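Local structure of CDP-4-keto-6-deoxy-D-glucose-3-dehydrase (Yersinia pseudotuberculosis, 3BB8) at the interface of chains A and B. The protein catalyses the pyridoxal-cofactor-dependent C-3 dehydration of CDP-4-keto-6-deoxy-D-glucose, a step towards the 3,6-dideoxysugars of lipopolysaccharide. Sequence-based numbering; all coordinates share one arbitrary frame. Chains: chain A/B, CDP-4-keto-6-deoxy-D-glucose-3-dehydrase.

Three neighbouring patches follow the two-fold axis of the dimer, each with a twin in which the chains are exchanged. Contact 1 joins the N-terminal helices, contact 2 sets loops of one subunit against the other near the cofactor segment, and contact 3 lies around the axis itself. The C-alpha centres of contacts 1 and 2 are about 17 Å apart, those of contacts 1 and 3 about 13 Å, and those of contacts 2 and 3 about 9 Å. Contacts 2 and 3 share A:Met49 and B:Met294, and helix 43-55 contributes residues to all three, making it a common beam through which the subunits are joined.

Contact 1: the interface of chains A and B. Residues chain A 13, 16-17, 20-21; chain B 3, 6-7, 54.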
# COMPACT_ATOMS: atom_id res chain seq x y z
N LEU A 13 -22.99 23.57 -1.79
CA LEU A 13 -21.86 24.40 -1.38
C LEU A 13 -20.53 23.84 -1.89
O LEU A 13 -19.51 24.53 -1.88
CB LEU A 13 -21.82 24.53 0.14
CG LEU A 13 -23.09 25.06 0.82
CD1 LEU A 13 -22.80 25.30 2.29
CD2 LEU A 13 -23.53 26.36 0.15
N GLN A 16 -20.39 24.41 -5.93
CA GLN A 16 -20.17 25.83 -6.18
C GLN A 16 -18.78 26.25 -5.74
O GLN A 16 -18.29 27.32 -6.13
CB GLN A 16 -21.24 26.66 -5.45
CG GLN A 16 -22.67 26.30 -5.85
CD GLN A 16 -23.72 26.94 -4.96
OE1 GLN A 16 -24.91 26.66 -5.09
NE2 GLN A 16 -23.28 27.81 -4.05
N TYR A 17 -18.14 25.43 -4.92
CA TYR A 17 -16.79 25.71 -4.45
C TYR A 17 -15.85 25.22 -5.55
O TYR A 17 -14.75 25.74 -5.73
CB TYR A 17 -16.49 24.95 -3.16
CG TYR A 17 -15.08 25.14 -2.65
CD1 TYR A 17 -14.78 26.11 -1.69
CD2 TYR A 17 -14.02 24.37 -3.15
CE1 TYR A 17 -13.48 26.31 -1.24
CE2 TYR A 17 -12.71 24.57 -2.71
CZ TYR A 17 -12.44 25.54 -1.76
OH TYR A 17 -11.15 25.77 -1.33
N THR A 20 -15.11 27.74 -8.64
CA THR A 20 -14.03 28.69 -8.45
C THR A 20 -12.67 28.00 -8.32
O THR A 20 -11.66 28.48 -8.83
CB THR A 20 -14.23 29.48 -7.15
OG1 THR A 20 -15.51 30.13 -7.18
CG2 THR A 20 -13.13 30.52 -6.98
N ALA A 21 -12.68 26.81 -7.73
CA ALA A 21 -11.45 26.07 -7.49
C ALA A 21 -10.88 25.28 -8.67
O ALA A 21 -9.72 25.46 -9.04
CB ALA A 21 -11.67 24.98 -6.44
N GLN B 3 -14.73 31.62 -1.29
CA GLN B 3 -14.33 30.25 -1.02
C GLN B 3 -14.15 30.03 0.47
O GLN B 3 -14.73 29.11 1.04
CB GLN B 3 -13.02 29.94 -1.76
CG GLN B 3 -13.10 30.19 -3.25
CD GLN B 3 -14.15 29.34 -3.93
OE1 GLN B 3 -13.94 28.15 -4.16
NE2 GLN B 3 -15.29 29.94 -4.25
N LEU B 6 -17.56 29.57 1.74
CA LEU B 6 -18.12 28.27 1.35
C LEU B 6 -17.55 27.15 2.20
O LEU B 6 -18.25 26.20 2.52
CB LEU B 6 -17.82 28.00 -0.12
CG LEU B 6 -18.36 29.03 -1.11
CD1 LEU B 6 -18.05 28.60 -2.53
CD2 LEU B 6 -19.86 29.19 -0.90
N ARG B 7 -16.27 27.25 2.55
CA ARG B 7 -15.63 26.24 3.37
C ARG B 7 -16.28 26.22 4.75
O ARG B 7 -16.89 25.23 5.14
CB ARG B 7 -14.13 26.51 3.51
CG ARG B 7 -13.29 25.93 2.38
CD ARG B 7 -11.80 26.11 2.66
NE ARG B 7 -10.96 25.39 1.70
CZ ARG B 7 -10.89 24.06 1.61
NH1 ARG B 7 -11.60 23.29 2.42
NH2 ARG B 7 -10.10 23.50 0.69
N LEU B 54 -11.70 19.04 -0.50
CA LEU B 54 -11.83 20.32 -1.19
C LEU B 54 -10.49 20.80 -1.72
O LEU B 54 -10.42 21.31 -2.84
CB LEU B 54 -12.45 21.36 -0.26
CG LEU B 54 -13.89 21.06 0.17
CD1 LEU B 54 -14.38 22.14 1.11
CD2 LEU B 54 -14.79 20.97 -1.06
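A:Tyr17 carries this helix-to-helix patch, crossing the side chains of B:Gln3, B:Leu6 and B:Arg7 from helix 3-21 obliquely and burying 100 Å². Its phenol oxygen OH makes a hydrogen bond of 3.1 Å with B:Arg7 NE, but lies over the face of the guanidinium, near NE and NH2, so the bond is not straight; the ring and guanidinium planes stand 68° apart. The amide oxygen OE1 of B:Gln3 lies over one ring face, 3.3 Å above the plane towards the rim, the amide tilted 30° to it, while B:Leu6 CB comes in at the ring edge. Tip to tip with A:Thr20, B:Gln3 NE2 bonds the hydroxyl OG1 at 2.9 Å. As modelled, OE1 also sits 3.0 Å from A:Tyr17 O, a clash of two acceptors; exchanging the amide's O and N would let both contacts be hydrogen bonds. Further out, B:Leu6 CD1 packs on A:Tyr17 CA at 3.7 Å, and B:Leu54 CB touches CE2. A:Tyr17 holds CG anti to the backbone N (chi1 177°), B:Arg7 is extended from CG to NE, and B:Gln3 bends at chi2. An aromatic ring with a polar tip suits a mixed surface, and appears to tie the N-terminal helices of the two subunits together, beside helix 43-55.

Contact 2: the interface of chains A and B. Residues chain A 39, 41, 49, 218, 223-226, 295, 298; chain B 56-59, 292, 294.
The carbonyl oxygen of A:Glu226 is the best-held polar atom, gripped by one short bond seen here, from the side-chain amide A:Gln295 NE2 at 2.7 Å. That bond is nearly straight (162° at H); the acceptor lies in the amide plane, although the donor stands above the carbonyl plane. With its amide so fixed, A:Gln295 offers the aliphatic CG to the methyl CG2 of B:Thr292 at 3.4 Å. Nearby, A:Gly225 N bonds the hydroxyl A:Thr223 OG1 at 2.9 Å, tightening the turn against which B:Leu58 rests. This leucine buries 91 Å², its CB over A:Gly225 CA, where glycine has no side chain to obstruct it. Its branches part: CD1 meets the methylene A:Lys39 CD at 3.7 Å and also nears A:Thr223 CG2, whereas CD2 turns towards A:Met49 CE. Crossing B:Met294 at about a right angle, A:Met49 presents SD to its methyl CE at 3.8 Å; flexible thioethers suit such an irregular apolar seam. B:Thr59, with OG1 in the crowded position (chi1 55°), turns methyl CG2 onto A:Pro218 CG at 3.5 Å. No N or O of one chain comes within bonding reach of the other, so apolar contact holds the seam. Because A:Pro218 to A:Glu226 adjoins the cofactor pocket and spans A:Lys220, an engineered residue, the partner subunit may steady the active site.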
# COMPACT_ATOMS: atom_id res chain seq x y z
N LYS A 39 -3.62 15.94 -13.10
CA LYS A 39 -4.98 15.48 -12.89
C LYS A 39 -5.99 16.51 -13.36
O LYS A 39 -5.73 17.71 -13.36
CB LYS A 39 -5.22 15.19 -11.40
CG LYS A 39 -5.13 16.40 -10.50
CD LYS A 39 -5.02 15.97 -9.04
CE LYS A 39 -5.02 17.17 -8.11
NZ LYS A 39 -3.90 18.11 -8.38
N ILE A 41 -9.68 17.09 -12.30
CA ILE A 41 -10.80 16.79 -11.42
C ILE A 41 -11.74 17.99 -11.31
O ILE A 41 -11.34 19.13 -11.57
CB ILE A 41 -10.33 16.42 -10.00
CG1 ILE A 41 -9.67 17.63 -9.34
CG2 ILE A 41 -9.37 15.24 -10.07
CD1 ILE A 41 -9.37 17.46 -7.87
N MET A 49 -16.07 12.47 -2.84
CA MET A 49 -15.14 12.33 -1.73
C MET A 49 -15.78 12.83 -0.45
O MET A 49 -15.50 12.33 0.64
CB MET A 49 -13.84 13.09 -2.00
CG MET A 49 -12.99 12.44 -3.08
SD MET A 49 -11.33 13.10 -3.08
CE MET A 49 -11.61 14.69 -3.90
N PRO A 218 -1.79 10.77 -9.67
CA PRO A 218 -2.24 11.95 -10.42
C PRO A 218 -1.78 12.12 -11.87
O PRO A 218 -2.48 12.73 -12.68
CB PRO A 218 -1.80 13.11 -9.53
CG PRO A 218 -1.95 12.50 -8.13
CD PRO A 218 -1.31 11.14 -8.33
N THR A 223 -7.41 9.54 -11.59
CA THR A 223 -6.72 9.48 -10.31
C THR A 223 -7.54 9.30 -9.03
O THR A 223 -8.75 9.59 -8.98
CB THR A 223 -5.87 10.75 -10.14
OG1 THR A 223 -5.07 10.65 -8.95
CG2 THR A 223 -6.78 11.96 -10.03
N MET A 224 -6.88 8.82 -7.98
CA MET A 224 -7.46 8.82 -6.64
C MET A 224 -6.55 9.48 -5.61
O MET A 224 -6.65 9.22 -4.42
CB MET A 224 -7.61 7.39 -6.12
CG MET A 224 -8.55 6.53 -6.95
SD MET A 224 -8.83 4.90 -6.21
CE MET A 224 -9.45 3.99 -7.62
N GLY A 225 -5.66 10.35 -6.09
CA GLY A 225 -4.39 10.58 -5.42
C GLY A 225 -3.37 9.46 -5.49
O GLY A 225 -2.37 9.56 -6.19
N GLU A 226 -3.62 8.39 -4.74
CA GLU A 226 -2.75 7.23 -4.74
C GLU A 226 -3.73 6.07 -4.83
O GLU A 226 -4.74 6.07 -4.12
CB GLU A 226 -1.93 7.13 -3.46
CG GLU A 226 -0.90 8.24 -3.27
CD GLU A 226 0.40 8.03 -4.04
OE1 GLU A 226 0.51 7.07 -4.83
OE2 GLU A 226 1.32 8.85 -3.84
N GLN A 295 -10.75 7.30 -1.49
CA GLN A 295 -10.02 7.16 -2.74
C GLN A 295 -10.96 6.56 -3.78
O GLN A 295 -11.02 7.01 -4.92
CB GLN A 295 -8.80 6.25 -2.54
CG GLN A 295 -7.67 6.88 -1.73
CD GLN A 295 -6.80 5.84 -1.02
OE1 GLN A 295 -7.11 5.41 0.10
NE2 GLN A 295 -5.72 5.43 -1.66
N CYS A 298 -13.24 9.26 -5.42
CA CYS A 298 -12.56 10.09 -6.40
C CYS A 298 -12.45 9.31 -7.70
O CYS A 298 -12.78 9.83 -8.77
CB CYS A 298 -11.17 10.47 -5.89
SG CYS A 298 -10.33 11.76 -6.85
N GLY B 56 -8.27 19.41 -3.12
CA GLY B 56 -8.09 18.90 -4.47
C GLY B 56 -6.65 18.49 -4.75
O GLY B 56 -6.30 18.30 -5.91
N TRP B 57 -5.84 18.36 -3.70
CA TRP B 57 -4.42 18.09 -3.86
C TRP B 57 -4.25 16.58 -3.99
O TRP B 57 -3.60 16.10 -4.92
CB TRP B 57 -3.63 18.61 -2.66
CG TRP B 57 -2.17 18.28 -2.71
CD1 TRP B 57 -1.42 17.74 -1.70
CD2 TRP B 57 -1.29 18.46 -3.82
NE1 TRP B 57 -0.12 17.58 -2.12
CE2 TRP B 57 -0.01 18.01 -3.41
CE3 TRP B 57 -1.44 18.95 -5.11
CZ2 TRP B 57 1.09 18.04 -4.26
CZ3 TRP B 57 -0.34 18.98 -5.95
CH2 TRP B 57 0.91 18.53 -5.52
N LEU B 58 -4.84 15.84 -3.06
CA LEU B 58 -4.95 14.41 -3.33
C LEU B 58 -3.85 13.54 -2.72
O LEU B 58 -4.07 12.85 -1.72
CB LEU B 58 -5.10 14.16 -4.83
CG LEU B 58 -6.39 14.67 -5.47
CD1 LEU B 58 -6.81 13.77 -6.63
CD2 LEU B 58 -7.51 14.76 -4.44
N THR B 59 -2.67 13.57 -3.33
CA THR B 59 -1.53 12.91 -2.70
C THR B 59 -1.27 13.61 -1.37
O THR B 59 -1.92 14.60 -1.04
CB THR B 59 -0.29 13.05 -3.59
OG1 THR B 59 -0.05 14.44 -3.87
CG2 THR B 59 -0.48 12.30 -4.90
N THR B 292 -3.05 8.99 0.78
CA THR B 292 -3.63 10.23 0.29
C THR B 292 -3.80 11.20 1.47
O THR B 292 -3.78 10.79 2.63
CB THR B 292 -5.02 10.00 -0.34
OG1 THR B 292 -5.96 9.62 0.68
CG2 THR B 292 -4.96 8.91 -1.40
N MET B 294 -6.45 12.65 2.20
CA MET B 294 -7.78 12.43 2.76
C MET B 294 -7.60 11.54 4.00
O MET B 294 -8.16 11.79 5.07
CB MET B 294 -8.70 11.73 1.76
CG MET B 294 -9.12 12.57 0.57
SD MET B 294 -7.90 12.62 -0.77
CE MET B 294 -8.35 11.16 -1.70

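Contact 3: the interface of chains A and B. Residues chain A 46, 49-50, 53, 294; chain B 50, 53, 294.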
# COMPACT_ATOMS: atom_id res chain seq x y z
N LEU A 46 -14.91 16.06 -6.09
CA LEU A 46 -14.97 16.61 -4.74
C LEU A 46 -16.25 16.24 -4.02
O LEU A 46 -16.25 16.03 -2.81
CB LEU A 46 -14.82 18.13 -4.75
CG LEU A 46 -13.40 18.67 -4.96
CD1 LEU A 46 -13.04 18.56 -6.43
CD2 LEU A 46 -13.32 20.12 -4.50
N MET A 49 -16.07 12.47 -2.84
CA MET A 49 -15.14 12.33 -1.73
C MET A 49 -15.78 12.83 -0.45
O MET A 49 -15.50 12.33 0.64
CB MET A 49 -13.84 13.09 -2.00
CG MET A 49 -12.99 12.44 -3.08
SD MET A 49 -11.33 13.10 -3.08
CE MET A 49 -11.61 14.69 -3.90
N VAL A 50 -16.65 13.83 -0.57
CA VAL A 50 -17.33 14.37 0.59
C VAL A 50 -18.36 13.34 1.06
O VAL A 50 -18.52 13.11 2.26
CB VAL A 50 -18.02 15.72 0.28
CG1 VAL A 50 -19.04 16.06 1.36
CG2 VAL A 50 -16.97 16.82 0.21
N SER A 53 -16.61 10.72 2.83
CA SER A 53 -16.14 11.25 4.10
C SER A 53 -17.28 11.24 5.11
O SER A 53 -17.10 10.87 6.27
CB SER A 53 -15.63 12.69 3.94
OG SER A 53 -14.54 12.76 3.03
N MET A 294 -12.75 6.68 0.37
CA MET A 294 -12.52 8.06 -0.04
C MET A 294 -11.84 8.05 -1.41
O MET A 294 -12.28 8.71 -2.35
CB MET A 294 -11.63 8.79 0.95
CG MET A 294 -12.27 9.07 2.29
SD MET A 294 -12.32 7.67 3.44
CE MET A 294 -10.67 7.74 4.12
N VAL B 50 -13.28 16.53 4.61
CA VAL B 50 -13.94 17.34 3.60
C VAL B 50 -12.94 18.42 3.19
O VAL B 50 -12.81 18.75 2.01
CB VAL B 50 -15.24 17.99 4.15
CG1 VAL B 50 -15.87 18.90 3.09
CG2 VAL B 50 -16.22 16.92 4.54
N SER B 53 -10.74 16.91 0.92
CA SER B 53 -11.44 16.63 -0.33
C SER B 53 -11.55 17.90 -1.17
O SER B 53 -11.49 17.86 -2.40
CB SER B 53 -12.85 16.09 -0.06
OG SER B 53 -12.82 14.83 0.58
N MET B 294 -6.45 12.65 2.20
CA MET B 294 -7.78 12.43 2.76
C MET B 294 -7.60 11.54 4.00
O MET B 294 -8.16 11.79 5.07
CB MET B 294 -8.70 11.73 1.76
CG MET B 294 -9.12 12.57 0.57
SD MET B 294 -7.90 12.62 -0.77
CE MET B 294 -8.35 11.16 -1.70
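Dimers of the DegT/DnrJ/EryC1 family, with the aspartate aminotransferase fold, meet here through a pair of helices 43-55 that pack about the two-fold axis. B:Ser53 buries the most surface, 68 Å², inserting its small side chain against A:Met49. The hydroxyl OG, anti to the carbonyl carbon (chi1 -65°), lies 3.3 Å from A:Met49 CB, so the small serine suits this close approach. From A:Met49 the thioether chain bends at chi3, bringing methyl CE to 3.5 Å from the backbone oxygen B:Ser53 O. A:Leu46, one turn earlier, puts its branch carbon CG on the same oxygen at 3.3 Å. B:Met294, which also touches the sulphur of A:Met49, faces its own counterpart across the axis: A:Met294 CB and B:Met294 CB are 4.2 Å apart, and both chains bend at chi2 (79° and 82°) and chi3. Further along the axis, beyond the serines, the valines cross obliquely, A:Val50 CG2 meeting B:Val50 CG1 at 3.7 Å; their compact branched tips suit helices packed closely. The two serine hydroxyls, A:Ser53 OG and B:Ser53 OG, stop 3.6 Å apart. Within its own helix A:Ser53 OG instead donates to the carbonyl A:Met49 O at 2.6 Å, from above the carbonyl plane, which satisfies a polar group in this mostly apolar setting.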